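Local structure of uncharacterized protein MJ0690 (Methanocaldococcus jannaschii, 3K32) at residues 38-43 / 170-175; 162-167 / 193-198; 8-13 / 100-105; 107-112 / 137-142; 31-36 / 56-61. The protein is of unknown function but is predicted to be a tRNA methyltransferase subunit, its HUP-like fold suggesting nucleotide binding. All blocks are in the same frame, centred on the assembly; numbering follows the deposited sequence.

Contact 1: 38-43 / 170-175; sequences INFGVI and EAEIRH
Polar contacts dominate and converge on the carboxylate of Glu172, which reaches from its helix into the turn that leaves strand 32-39. Its CG is anti to the carbonyl carbon and the chain runs extended beyond it. Glu172 OE1 takes the backbone N of Phe40 at 2.7 Å on its syn lone pair. Glu172 OE2 receives the N of Ile43 at 3.0 Å on the anti side, plus a weak bond from the N of Val42. Asn39 shapes the same turn: its OD1 accepts from Gly41 N in an Asx turn, while ND2 donates to Ile43 O at 2.9 Å with the acceptor almost in the amide plane. Two acceptors, Ile43 O and Glu172 OE2, approach to 3.0 Å, a repulsion that the surrounding N-H donors probably offset. Apolar contacts lie further along the helix. Ile43 CG2 sits over the centre of the His175 imidazole, 3.5 Å from its centroid and 6° off the normal, a CH-pi contact; Val42 CG1 comes to 3.5 Å from ND1 of that ring. The junction ties the C-terminal end of strand 32-39 to helix 169-180, with Phe40 packed on helices 68-80 and 84-98 and Ile173 also on helix 68-80.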
# COMPACT_ATOMS: atom_id res chain seq x y z
N ILE B 38 11.84 -0.14 -18.26
CA ILE B 38 11.56 -0.61 -19.60
C ILE B 38 12.06 0.38 -20.64
O ILE B 38 11.94 1.60 -20.46
CB ILE B 38 10.05 -0.79 -19.82
CG1 ILE B 38 9.49 -1.87 -18.89
CG2 ILE B 38 9.75 -1.10 -21.29
CD1 ILE B 38 10.42 -3.05 -18.70
N ASN B 39 12.62 -0.16 -21.72
CA ASN B 39 12.88 0.59 -22.95
C ASN B 39 12.33 -0.13 -24.18
O ASN B 39 12.36 -1.36 -24.27
CB ASN B 39 14.37 0.87 -23.14
CG ASN B 39 14.62 1.86 -24.25
OD1 ASN B 39 15.19 1.52 -25.29
ND2 ASN B 39 14.13 3.08 -24.06
N PHE B 40 11.82 0.62 -25.15
CA PHE B 40 11.20 -0.02 -26.31
C PHE B 40 11.99 0.23 -27.59
O PHE B 40 11.48 -0.02 -28.68
CB PHE B 40 9.76 0.47 -26.51
CG PHE B 40 8.82 0.13 -25.40
CD1 PHE B 40 8.55 1.06 -24.39
CD2 PHE B 40 8.18 -1.10 -25.36
CE1 PHE B 40 7.66 0.76 -23.36
CE2 PHE B 40 7.27 -1.41 -24.33
CZ PHE B 40 7.02 -0.48 -23.33
N GLY B 41 13.21 0.74 -27.45
CA GLY B 41 14.08 1.00 -28.58
C GLY B 41 13.77 2.25 -29.40
O GLY B 41 14.42 2.50 -30.42
N VAL B 42 12.78 3.02 -28.97
CA VAL B 42 12.42 4.27 -29.62
C VAL B 42 13.45 5.35 -29.30
O VAL B 42 14.21 5.78 -30.18
CB VAL B 42 11.01 4.75 -29.21
CG1 VAL B 42 10.73 6.13 -29.76
CG2 VAL B 42 9.94 3.78 -29.69
N ILE B 43 13.48 5.79 -28.04
CA ILE B 43 14.49 6.74 -27.55
C ILE B 43 15.02 6.38 -26.15
O ILE B 43 14.37 5.65 -25.39
CB ILE B 43 13.98 8.21 -27.57
CG1 ILE B 43 12.74 8.40 -26.69
CG2 ILE B 43 13.67 8.67 -28.99
CD1 ILE B 43 12.20 9.86 -26.65
N GLU B 170 5.48 7.18 -21.11
CA GLU B 170 5.12 8.44 -21.75
C GLU B 170 6.08 8.87 -22.88
O GLU B 170 5.71 8.85 -24.05
CB GLU B 170 5.03 9.52 -20.68
CG GLU B 170 3.82 10.42 -20.82
CD GLU B 170 3.33 10.95 -19.48
OE1 GLU B 170 2.52 10.25 -18.82
OE2 GLU B 170 3.75 12.06 -19.10
N ALA B 171 7.31 9.24 -22.53
CA ALA B 171 8.25 9.79 -23.49
C ALA B 171 8.32 8.98 -24.78
O ALA B 171 8.22 9.55 -25.87
CB ALA B 171 9.63 9.91 -22.87
N GLU B 172 8.49 7.67 -24.64
CA GLU B 172 8.61 6.79 -25.81
C GLU B 172 7.31 6.76 -26.61
O GLU B 172 7.32 6.64 -27.83
CB GLU B 172 9.10 5.37 -25.45
CG GLU B 172 10.56 5.34 -24.97
CD GLU B 172 11.26 3.99 -25.17
OE1 GLU B 172 11.02 3.05 -24.38
OE2 GLU B 172 12.10 3.90 -26.10
N ILE B 173 6.19 6.89 -25.90
CA ILE B 173 4.90 6.94 -26.58
C ILE B 173 4.78 8.29 -27.28
O ILE B 173 4.44 8.37 -28.46
CB ILE B 173 3.75 6.76 -25.59
CG1 ILE B 173 3.92 5.42 -24.86
CG2 ILE B 173 2.40 6.86 -26.30
CD1 ILE B 173 2.75 5.05 -23.97
N ARG B 174 5.07 9.34 -26.53
CA ARG B 174 5.05 10.70 -27.03
C ARG B 174 5.83 10.76 -28.34
O ARG B 174 5.37 11.35 -29.32
CB ARG B 174 5.67 11.63 -25.99
CG ARG B 174 4.98 12.97 -25.84
CD ARG B 174 5.32 13.62 -24.50
NE ARG B 174 6.00 14.90 -24.66
CZ ARG B 174 6.13 15.81 -23.69
NH1 ARG B 174 5.62 15.58 -22.49
NH2 ARG B 174 6.76 16.96 -23.93
N HIS B 175 7.00 10.14 -28.35
CA HIS B 175 7.87 10.21 -29.51
C HIS B 175 7.24 9.62 -30.76
O HIS B 175 7.29 10.22 -31.84
CB HIS B 175 9.19 9.52 -29.23
CG HIS B 175 10.29 9.95 -30.14
ND1 HIS B 175 10.64 9.24 -31.26
CD2 HIS B 175 11.10 11.03 -30.10
CE1 HIS B 175 11.64 9.86 -31.88
NE2 HIS B 175 11.94 10.95 -31.19

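Contact 2: 162-167 / 193-198; sequences GTKLSS and QTRVVG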
# COMPACT_ATOMS: atom_id res chain seq x y z
N GLY B 162 9.43 20.64 -20.68
CA GLY B 162 9.96 19.90 -21.81
C GLY B 162 11.45 20.07 -22.03
O GLY B 162 11.88 20.57 -23.06
N THR B 163 12.23 19.66 -21.04
CA THR B 163 13.69 19.66 -21.15
C THR B 163 14.22 18.25 -20.94
O THR B 163 14.66 17.59 -21.89
CB THR B 163 14.34 20.62 -20.13
OG1 THR B 163 13.74 20.45 -18.84
CG2 THR B 163 14.17 22.07 -20.58
N LYS B 164 14.16 17.79 -19.70
CA LYS B 164 14.53 16.42 -19.37
C LYS B 164 13.38 15.50 -19.70
O LYS B 164 12.21 15.88 -19.62
CB LYS B 164 14.89 16.29 -17.89
CG LYS B 164 16.15 15.48 -17.61
CD LYS B 164 15.98 14.02 -18.01
CE LYS B 164 17.34 13.34 -18.12
NZ LYS B 164 18.11 13.34 -16.83
N LEU B 165 13.72 14.27 -20.08
CA LEU B 165 12.75 13.25 -20.44
C LEU B 165 12.49 12.37 -19.22
O LEU B 165 13.43 11.80 -18.65
CB LEU B 165 13.30 12.40 -21.59
CG LEU B 165 13.53 12.94 -23.01
CD1 LEU B 165 12.31 12.72 -23.91
CD2 LEU B 165 13.99 14.41 -23.05
N SER B 166 11.23 12.26 -18.82
CA SER B 166 10.85 11.35 -17.74
C SER B 166 11.08 9.91 -18.18
O SER B 166 11.19 9.63 -19.38
CB SER B 166 9.40 11.57 -17.32
OG SER B 166 9.09 10.80 -16.18
N SER B 167 11.18 8.98 -17.23
CA SER B 167 11.59 7.61 -17.56
C SER B 167 10.46 6.58 -17.53
O SER B 167 10.73 5.38 -17.49
CB SER B 167 12.78 7.15 -16.70
OG SER B 167 14.00 7.73 -17.10
N GLN B 193 7.62 18.14 -13.59
CA GLN B 193 8.54 17.06 -13.27
C GLN B 193 9.26 17.50 -12.00
O GLN B 193 9.64 18.65 -11.87
CB GLN B 193 9.53 16.82 -14.41
CG GLN B 193 9.04 15.88 -15.52
CD GLN B 193 10.17 15.39 -16.43
OE1 GLN B 193 10.36 15.89 -17.54
NE2 GLN B 193 10.91 14.39 -15.95
N THR B 194 9.40 16.58 -11.06
CA THR B 194 10.20 16.86 -9.87
C THR B 194 11.37 15.88 -9.85
O THR B 194 11.18 14.68 -9.95
CB THR B 194 9.39 16.74 -8.57
OG1 THR B 194 8.34 17.71 -8.58
CG2 THR B 194 10.29 16.98 -7.37
N ARG B 195 12.57 16.42 -9.73
CA ARG B 195 13.78 15.60 -9.71
C ARG B 195 14.22 15.30 -8.27
O ARG B 195 14.34 16.19 -7.44
CB ARG B 195 14.90 16.32 -10.47
CG ARG B 195 16.19 15.52 -10.60
CD ARG B 195 17.19 16.23 -11.51
NE ARG B 195 16.61 16.50 -12.82
CZ ARG B 195 17.22 17.17 -13.80
NH1 ARG B 195 18.45 17.65 -13.61
NH2 ARG B 195 16.61 17.36 -14.96
N VAL B 196 14.42 14.01 -8.00
CA VAL B 196 15.12 13.62 -6.79
C VAL B 196 16.57 14.00 -7.00
O VAL B 196 17.26 13.40 -7.82
CB VAL B 196 15.03 12.10 -6.55
CG1 VAL B 196 16.05 11.67 -5.50
CG2 VAL B 196 13.63 11.70 -6.12
N VAL B 197 17.02 15.01 -6.28
CA VAL B 197 18.42 15.41 -6.41
C VAL B 197 19.31 14.77 -5.33
O VAL B 197 20.50 14.54 -5.56
CB VAL B 197 18.59 16.93 -6.47
CG1 VAL B 197 17.74 17.61 -5.42
CG2 VAL B 197 20.06 17.32 -6.34
N GLY B 198 18.74 14.46 -4.18
CA GLY B 198 19.53 13.85 -3.13
C GLY B 198 18.71 13.25 -2.02
O GLY B 198 17.47 13.30 -2.04
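The loop 162-167 passes the start of strand 193-199 without pairing with it, the closest CA atoms, those of Ser166 and Gln193, being 7.6 Å apart. Side chains therefore bridge the gap. Gln193, with CG anti to the carbonyl carbon and the chain extended, lays its amide end against the loop: its CD stands 3.8 Å from Lys164 O and 4.0 Å from Ser166 CB. Ser166 turns its hydroxyl to a different partner, the carboxylate of Asp168, so that its CB carries the contact with the amide. The second bridge is made by Arg195, whose CG is anti to the backbone N and whose chain bends at chi3 (-56°). Arg195 NH2 comes to 3.3 Å from Lys164 CG, crossing the aliphatic stem of the lysine at about a right angle. The charged ends stay further apart, Lys164 NZ lying 4.7 Å from Arg195 NH2; a long, weak ion pair with Glu51 probably eases this repulsion between like charges. The contact is a surface one, joining the two-stranded antiparallel sheet of 154-159 and 193-199 to the loop before helix 169-180, while Lys164 also packs on helix 47-56 and Val196 reaches helices 17-28 and 47-56.

Contact 3: 8-13 / 100-105; sequences DVHVLF and DEYSIL
His10 carries this parallel pairing of strands 8-12 and 104-106. His10 CB lies over one face of the Tyr102 ring and 4.0 Å from Leu105 CD1. From there CG, anti to the carbonyl carbon (chi1 -66°), leads into an imidazole whose face is met by Tyr102 CD1; the ring centroids are 3.9 Å apart and the planes inclined by 37°, an oblique aromatic pair. His10 ND1 and a water lie 2.7 Å apart, the water near the ring plane; the same water accepts from Ile104 N. His10 NE2, at the far end, lies 3.4 Å from Tyr102 CE1. The main chain adds a nearly straight bond (176°) from His10 N to Ile104 O, 2.9 Å long and almost along the C=O axis. An alanine here would remove the imidazole, and with it the ring pair and the water link, and would probably leave Tyr102 less firmly held against strand 8-12. Val9 CG2 touches Ile104 CG2 at 3.6 Å. Tyr102 points its hydroxyl on to Lys61 NZ, and the other neighbour of strand 8-12 is strand 32-39, where the His34 ring meets that of His10. Val11 packs on helix 17-28, whereas Leu12 and Leu105 pack on helix 84-98.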
# COMPACT_ATOMS: atom_id res chain seq x y z
N ASP B 8 15.63 -10.93 -3.10
CA ASP B 8 15.59 -9.97 -4.20
C ASP B 8 14.16 -9.55 -4.55
O ASP B 8 13.20 -10.29 -4.31
CB ASP B 8 16.29 -10.53 -5.44
CG ASP B 8 17.81 -10.62 -5.28
OD1 ASP B 8 18.37 -9.98 -4.37
OD2 ASP B 8 18.46 -11.34 -6.09
N VAL B 9 14.02 -8.36 -5.12
CA VAL B 9 12.77 -7.96 -5.74
C VAL B 9 13.06 -7.01 -6.89
O VAL B 9 13.93 -6.16 -6.81
CB VAL B 9 11.84 -7.28 -4.75
CG1 VAL B 9 12.57 -6.18 -4.01
CG2 VAL B 9 10.64 -6.74 -5.48
N HIS B 10 12.32 -7.16 -7.97
CA HIS B 10 12.59 -6.38 -9.16
C HIS B 10 11.53 -5.29 -9.32
O HIS B 10 10.35 -5.58 -9.45
CB HIS B 10 12.71 -7.30 -10.38
CG HIS B 10 13.90 -8.21 -10.31
ND1 HIS B 10 13.87 -9.42 -9.65
CD2 HIS B 10 15.16 -8.07 -10.77
CE1 HIS B 10 15.06 -9.99 -9.73
NE2 HIS B 10 15.86 -9.19 -10.40
N VAL B 11 11.99 -4.05 -9.28
CA VAL B 11 11.11 -2.90 -9.16
C VAL B 11 11.08 -2.07 -10.44
O VAL B 11 12.06 -1.41 -10.78
CB VAL B 11 11.60 -1.97 -8.05
CG1 VAL B 11 10.57 -0.88 -7.76
CG2 VAL B 11 11.94 -2.75 -6.80
N LEU B 12 9.96 -2.10 -11.14
CA LEU B 12 9.76 -1.16 -12.23
C LEU B 12 10.00 0.22 -11.67
O LEU B 12 9.49 0.58 -10.62
CB LEU B 12 8.36 -1.28 -12.80
CG LEU B 12 8.21 -2.51 -13.69
CD1 LEU B 12 6.78 -2.99 -13.75
CD2 LEU B 12 8.76 -2.18 -15.08
N PHE B 13 10.81 1.01 -12.37
CA PHE B 13 11.32 2.23 -11.79
C PHE B 13 11.44 3.31 -12.85
O PHE B 13 12.02 3.09 -13.92
CB PHE B 13 12.67 1.91 -11.14
CG PHE B 13 13.31 3.07 -10.43
CD1 PHE B 13 12.88 3.46 -9.18
CD2 PHE B 13 14.40 3.72 -11.00
CE1 PHE B 13 13.48 4.52 -8.52
CE2 PHE B 13 15.02 4.77 -10.34
CZ PHE B 13 14.55 5.18 -9.10
N ASP B 100 7.53 -13.67 -16.24
CA ASP B 100 8.12 -14.94 -16.68
C ASP B 100 9.55 -15.04 -16.21
O ASP B 100 10.11 -16.14 -16.14
CB ASP B 100 8.05 -15.11 -18.22
CG ASP B 100 6.63 -15.34 -18.74
OD1 ASP B 100 5.85 -16.05 -18.08
OD2 ASP B 100 6.28 -14.82 -19.82
N GLU B 101 10.15 -13.90 -15.88
CA GLU B 101 11.57 -13.84 -15.52
C GLU B 101 11.87 -13.60 -14.04
O GLU B 101 12.89 -14.05 -13.54
CB GLU B 101 12.31 -12.80 -16.37
CG GLU B 101 12.51 -13.20 -17.82
CD GLU B 101 12.05 -12.12 -18.79
OE1 GLU B 101 11.46 -12.47 -19.84
OE2 GLU B 101 12.27 -10.92 -18.51
N TYR B 102 11.01 -12.87 -13.34
CA TYR B 102 11.28 -12.55 -11.94
C TYR B 102 10.08 -12.90 -11.09
O TYR B 102 8.97 -12.47 -11.36
CB TYR B 102 11.60 -11.06 -11.76
CG TYR B 102 12.57 -10.50 -12.76
CD1 TYR B 102 13.94 -10.58 -12.55
CD2 TYR B 102 12.12 -9.89 -13.93
CE1 TYR B 102 14.84 -10.08 -13.47
CE2 TYR B 102 13.01 -9.38 -14.85
CZ TYR B 102 14.37 -9.49 -14.61
OH TYR B 102 15.26 -8.99 -15.52
N SER B 103 10.31 -13.68 -10.05
CA SER B 103 9.21 -14.17 -9.25
C SER B 103 8.73 -13.17 -8.21
O SER B 103 7.68 -13.37 -7.61
CB SER B 103 9.58 -15.49 -8.59
OG SER B 103 10.76 -15.32 -7.82
N ILE B 104 9.49 -12.09 -7.98
CA ILE B 104 9.03 -11.01 -7.10
C ILE B 104 9.09 -9.63 -7.76
O ILE B 104 10.14 -9.01 -7.85
CB ILE B 104 9.77 -10.98 -5.76
CG1 ILE B 104 9.76 -12.37 -5.12
CG2 ILE B 104 9.13 -9.96 -4.84
CD1 ILE B 104 10.20 -12.38 -3.68
N LEU B 105 7.93 -9.16 -8.20
CA LEU B 105 7.83 -7.94 -8.99
C LEU B 105 7.18 -6.86 -8.18
O LEU B 105 6.16 -7.09 -7.53
CB LEU B 105 6.97 -8.19 -10.23
CG LEU B 105 7.68 -8.29 -11.57
CD1 LEU B 105 9.13 -8.69 -11.34
CD2 LEU B 105 6.98 -9.29 -12.45
O HOH W 1 12.62 -11.32 -8.23

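Contact 4: 107-112 / 137-142; sequences DGTRRD and PLMGFG
Arg111 has CG anti to its backbone N (chi1 -161°) and bends at chi3 (76°), which folds its guanidinium back over the chain at Gly142. CA of Gly142 lies over the centre of that flat group, 3.2 Å from Arg111 CZ. A CB on Gly142 would run into Arg111 NH2, so the close approach depends on the bare glycine. Asp112 holds the guanidinium in place: its OD1 accepts from Arg111 NE at 2.8 Å in a salt bridge, close to the guanidinium plane, while Asp112 OD2 accepts a hydrogen bond from Tyr143 N. A water joins the two loops, accepting from Asp112 N at 2.6 Å and donating to Phe141 O at 2.9 Å. Arg110 puts CG in the crowded position between N and carbonyl carbon (chi1 59°), and its NE and NH2 grip Gly108 O side-on, with Asp113 as a salt-bridge partner. Arg110 CB rests on Leu138 CB at 3.7 Å, and Leu138 CD1 reaches Gly108 O at 3.4 Å. At Met139, built as selenomethionine, SE lies 4.0 Å from Arg110 C. Arg111 also forms a salt bridge with Glu127 of the second subunit, which places the contact at the dimer interface. These loops follow strands 104-106 and 133-135. Pro137 and Leu138 pack on helix 17-28 and Phe141 on helix 143-153.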
# COMPACT_ATOMS: atom_id res chain seq x y z
N ASP B 107 6.20 -2.41 -8.27
CA ASP B 107 6.16 -1.17 -9.03
C ASP B 107 5.72 -0.02 -8.14
O ASP B 107 5.62 -0.17 -6.93
CB ASP B 107 5.26 -1.31 -10.25
CG ASP B 107 3.78 -1.42 -9.88
OD1 ASP B 107 3.41 -0.97 -8.77
OD2 ASP B 107 3.00 -1.96 -10.69
N GLY B 108 5.42 1.13 -8.76
CA GLY B 108 5.19 2.37 -8.04
C GLY B 108 3.76 2.87 -8.08
O GLY B 108 3.48 4.05 -7.86
N THR B 109 2.85 1.95 -8.38
CA THR B 109 1.41 2.21 -8.34
C THR B 109 0.94 2.65 -6.95
O THR B 109 1.41 2.15 -5.92
CB THR B 109 0.64 0.97 -8.77
OG1 THR B 109 1.02 0.64 -10.11
CG2 THR B 109 -0.86 1.29 -8.76
N ARG B 110 -0.00 3.57 -6.92
CA ARG B 110 -0.35 4.20 -5.65
C ARG B 110 -1.85 4.43 -5.54
O ARG B 110 -2.56 4.42 -6.54
CB ARG B 110 0.43 5.50 -5.51
CG ARG B 110 0.15 6.49 -6.63
CD ARG B 110 1.27 7.52 -6.81
NE ARG B 110 2.34 6.95 -7.61
CZ ARG B 110 2.85 7.52 -8.70
NH1 ARG B 110 2.40 8.69 -9.11
NH2 ARG B 110 3.83 6.91 -9.36
N ARG B 111 -2.32 4.62 -4.31
CA ARG B 111 -3.73 4.77 -4.01
C ARG B 111 -4.48 5.78 -4.89
O ARG B 111 -5.57 5.49 -5.37
CB ARG B 111 -3.91 5.15 -2.54
CG ARG B 111 -5.31 4.89 -1.98
CD ARG B 111 -5.48 5.58 -0.64
NE ARG B 111 -5.66 7.02 -0.79
CZ ARG B 111 -5.52 7.91 0.19
NH1 ARG B 111 -5.18 7.50 1.40
NH2 ARG B 111 -5.72 9.20 -0.05
N ASP B 112 -3.91 6.95 -5.12
CA ASP B 112 -4.66 8.05 -5.74
C ASP B 112 -4.44 8.23 -7.25
O ASP B 112 -4.92 9.20 -7.84
CB ASP B 112 -4.40 9.36 -4.99
CG ASP B 112 -4.86 9.29 -3.54
OD1 ASP B 112 -5.64 8.39 -3.19
OD2 ASP B 112 -4.44 10.14 -2.74
N PRO B 137 3.99 -1.19 -2.78
CA PRO B 137 4.27 -0.53 -1.52
C PRO B 137 3.40 0.72 -1.33
O PRO B 137 2.95 0.99 -0.22
CB PRO B 137 5.74 -0.17 -1.65
CG PRO B 137 6.28 -1.13 -2.59
CD PRO B 137 5.21 -1.39 -3.58
N LEU B 138 3.14 1.46 -2.41
CA LEU B 138 2.45 2.74 -2.30
C LEU B 138 0.92 2.60 -2.30
O LEU B 138 0.19 3.58 -2.07
CB LEU B 138 2.91 3.66 -3.44
CG LEU B 138 4.43 3.77 -3.65
CD1 LEU B 138 4.75 4.76 -4.77
CD2 LEU B 138 5.19 4.15 -2.36
N MSE B 139 0.42 1.41 -2.58
CA MSE B 139 -1.03 1.25 -2.74
C MSE B 139 -1.80 1.78 -1.54
O MSE B 139 -2.89 2.31 -1.69
CB MSE B 139 -1.42 -0.21 -3.05
CG MSE B 139 -2.85 -0.34 -3.56
SE MSE B 139 -3.23 0.72 -5.18
CE MSE B 139 -1.81 0.06 -6.28
N GLY B 140 -1.24 1.64 -0.34
CA GLY B 140 -1.91 2.11 0.85
C GLY B 140 -1.71 3.57 1.22
O GLY B 140 -2.20 4.01 2.25
N PHE B 141 -0.98 4.32 0.39
CA PHE B 141 -0.60 5.70 0.69
C PHE B 141 -1.21 6.70 -0.28
O PHE B 141 -1.12 6.54 -1.48
CB PHE B 141 0.92 5.85 0.69
CG PHE B 141 1.60 4.95 1.65
CD1 PHE B 141 1.75 3.60 1.37
CD2 PHE B 141 2.06 5.43 2.86
CE1 PHE B 141 2.37 2.75 2.29
CE2 PHE B 141 2.67 4.59 3.78
CZ PHE B 141 2.83 3.25 3.49
N GLY B 142 -1.84 7.73 0.25
CA GLY B 142 -2.48 8.71 -0.60
C GLY B 142 -1.61 9.89 -0.95
O GLY B 142 -0.57 10.15 -0.32
O HOH W 2 -1.91 7.94 -3.85

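Contact 5: 31-36 / 56-61; sequences YNPHLI and LGFKHK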
# COMPACT_ATOMS: atom_id res chain seq x y z
N TYR B 31 14.44 -6.11 1.64
CA TYR B 31 14.62 -6.66 0.30
C TYR B 31 15.81 -6.06 -0.40
O TYR B 31 16.15 -4.90 -0.19
CB TYR B 31 13.42 -6.35 -0.58
CG TYR B 31 12.15 -7.07 -0.21
CD1 TYR B 31 11.91 -8.35 -0.64
CD2 TYR B 31 11.16 -6.43 0.53
CE1 TYR B 31 10.75 -8.99 -0.32
CE2 TYR B 31 10.00 -7.07 0.85
CZ TYR B 31 9.80 -8.35 0.42
OH TYR B 31 8.63 -9.01 0.73
N ASN B 32 16.43 -6.84 -1.27
CA ASN B 32 17.40 -6.27 -2.19
C ASN B 32 16.72 -5.84 -3.49
O ASN B 32 16.38 -6.67 -4.33
CB ASN B 32 18.51 -7.26 -2.47
CG ASN B 32 19.70 -6.61 -3.09
OD1 ASN B 32 19.83 -5.38 -3.06
ND2 ASN B 32 20.59 -7.41 -3.66
N PRO B 33 16.48 -4.53 -3.64
CA PRO B 33 15.74 -4.00 -4.79
C PRO B 33 16.61 -3.90 -6.04
O PRO B 33 17.67 -3.29 -6.02
CB PRO B 33 15.33 -2.59 -4.34
CG PRO B 33 15.67 -2.51 -2.90
CD PRO B 33 16.82 -3.45 -2.71
N HIS B 34 16.15 -4.52 -7.12
CA HIS B 34 16.79 -4.36 -8.41
C HIS B 34 15.88 -3.48 -9.26
O HIS B 34 14.87 -3.95 -9.80
CB HIS B 34 17.03 -5.72 -9.06
CG HIS B 34 18.03 -6.57 -8.32
ND1 HIS B 34 17.83 -7.00 -7.02
CD2 HIS B 34 19.24 -7.04 -8.69
CE1 HIS B 34 18.87 -7.71 -6.63
NE2 HIS B 34 19.74 -7.75 -7.62
N LEU B 35 16.22 -2.20 -9.33
CA LEU B 35 15.45 -1.25 -10.12
C LEU B 35 15.57 -1.59 -11.60
O LEU B 35 16.67 -1.82 -12.11
CB LEU B 35 15.96 0.18 -9.88
CG LEU B 35 15.44 0.90 -8.64
CD1 LEU B 35 15.24 -0.04 -7.48
CD2 LEU B 35 16.34 2.08 -8.24
N ILE B 36 14.43 -1.64 -12.27
CA ILE B 36 14.41 -1.84 -13.71
C ILE B 36 13.48 -0.83 -14.44
O ILE B 36 12.39 -0.48 -13.98
CB ILE B 36 14.04 -3.29 -14.06
CG1 ILE B 36 12.56 -3.52 -13.81
CG2 ILE B 36 14.87 -4.29 -13.27
CD1 ILE B 36 11.76 -3.34 -15.06
N LEU B 56 20.25 7.03 -5.26
CA LEU B 56 19.67 6.16 -4.24
C LEU B 56 20.62 5.02 -3.83
O LEU B 56 20.41 4.37 -2.82
CB LEU B 56 18.36 5.55 -4.75
CG LEU B 56 17.08 6.38 -4.69
CD1 LEU B 56 17.32 7.84 -4.92
CD2 LEU B 56 16.10 5.83 -5.72
N GLY B 57 21.65 4.77 -4.63
CA GLY B 57 22.52 3.64 -4.40
C GLY B 57 21.92 2.26 -4.70
O GLY B 57 22.27 1.27 -4.06
N PHE B 58 21.02 2.19 -5.67
CA PHE B 58 20.42 0.90 -6.02
C PHE B 58 20.91 0.38 -7.35
O PHE B 58 21.18 1.15 -8.27
CB PHE B 58 18.90 0.99 -6.03
CG PHE B 58 18.30 1.16 -4.67
CD1 PHE B 58 18.77 0.41 -3.60
CD2 PHE B 58 17.26 2.05 -4.46
CE1 PHE B 58 18.23 0.56 -2.34
CE2 PHE B 58 16.71 2.20 -3.20
CZ PHE B 58 17.19 1.44 -2.14
N LYS B 59 21.03 -0.94 -7.46
CA LYS B 59 21.38 -1.56 -8.72
C LYS B 59 20.33 -1.25 -9.80
O LYS B 59 19.13 -1.31 -9.54
CB LYS B 59 21.51 -3.07 -8.54
CG LYS B 59 22.41 -3.49 -7.41
CD LYS B 59 22.17 -4.95 -7.08
CE LYS B 59 22.80 -5.36 -5.75
NZ LYS B 59 22.08 -4.79 -4.59
N HIS B 60 20.77 -0.92 -11.00
CA HIS B 60 19.80 -0.57 -12.05
C HIS B 60 20.09 -1.27 -13.36
O HIS B 60 21.24 -1.49 -13.72
CB HIS B 60 19.72 0.95 -12.25
CG HIS B 60 18.70 1.37 -13.26
ND1 HIS B 60 17.37 1.57 -12.95
CD2 HIS B 60 18.83 1.67 -14.58
CE1 HIS B 60 16.72 1.96 -14.04
NE2 HIS B 60 17.58 2.03 -15.04
N LYS B 61 19.02 -1.59 -14.07
CA LYS B 61 19.09 -2.31 -15.33
C LYS B 61 18.00 -1.78 -16.26
O LYS B 61 16.91 -1.45 -15.81
CB LYS B 61 18.87 -3.80 -15.06
CG LYS B 61 18.97 -4.71 -16.27
CD LYS B 61 19.65 -6.02 -15.89
CE LYS B 61 18.79 -7.23 -16.20
NZ LYS B 61 17.59 -7.29 -15.34
O HOH W 3 20.31 -2.83 -5.19
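A beta-alpha-beta unit, strand 32-39, helix 47-56 and strand 59-64, closes here as its two strands run parallel at the edge of the five-stranded sheet. The helix ends in a Schellman motif at Gly57, after which the chain turns into the outer strand. Leu35 is the backbone link: its O accepts from Lys61 N at 3.1 Å, in the carbonyl plane, and its N makes a weak bond to Lys59 O. On the side towards helices 17-28 and 47-56, Leu35 CD2 meets Phe58 CB at 3.6 Å and the edge of the phenyl ring. Pro33 CG, by contrast, stands over one face of that ring, 4.0 Å from Phe58 CE1. On the other side Lys59 runs beside His34, its CD 3.7 Å from His34 NE2, then bends at chi4 (72°) to bring its ammonium to Asn32. There Lys59 NZ donates to Asn32 OD1 at 2.8 Å, on a lone pair of the amide carbonyl. Replacing Asn32 with an alanine would probably leave the lysine end less firmly anchored over the start of the strand. A water completes the junction, donating to Pro33 O at 2.8 Å and accepting from both Lys59 N and Lys59 NZ.

Overall arrangement
Contacts 3 and 5, centred 10 Å apart, stitch neighbouring strands of one parallel sheet in the order 59-64, 32-39, 8-12, 104-106, and Val9 O with His34 N (2.8 Å) probably bonds them. Contact 1 takes up the far end of strand 32-39 and touches contact 2 where Ile43 CD1 packs on Leu165 CD1 at 4.0 Å. Contact 4 lies about 24 Å from contact 1, centre to centre, on the opposite side of the chain's centre, but meets contact 3 through Leu12 and Asp107. No active site is established; the SGGKDSS sequence after strand 8-12 resembles a PP-loop, and a glycerol, probably from the crystallisation liquor, about 3 Å from the Arg110 side chain may mark a pocket.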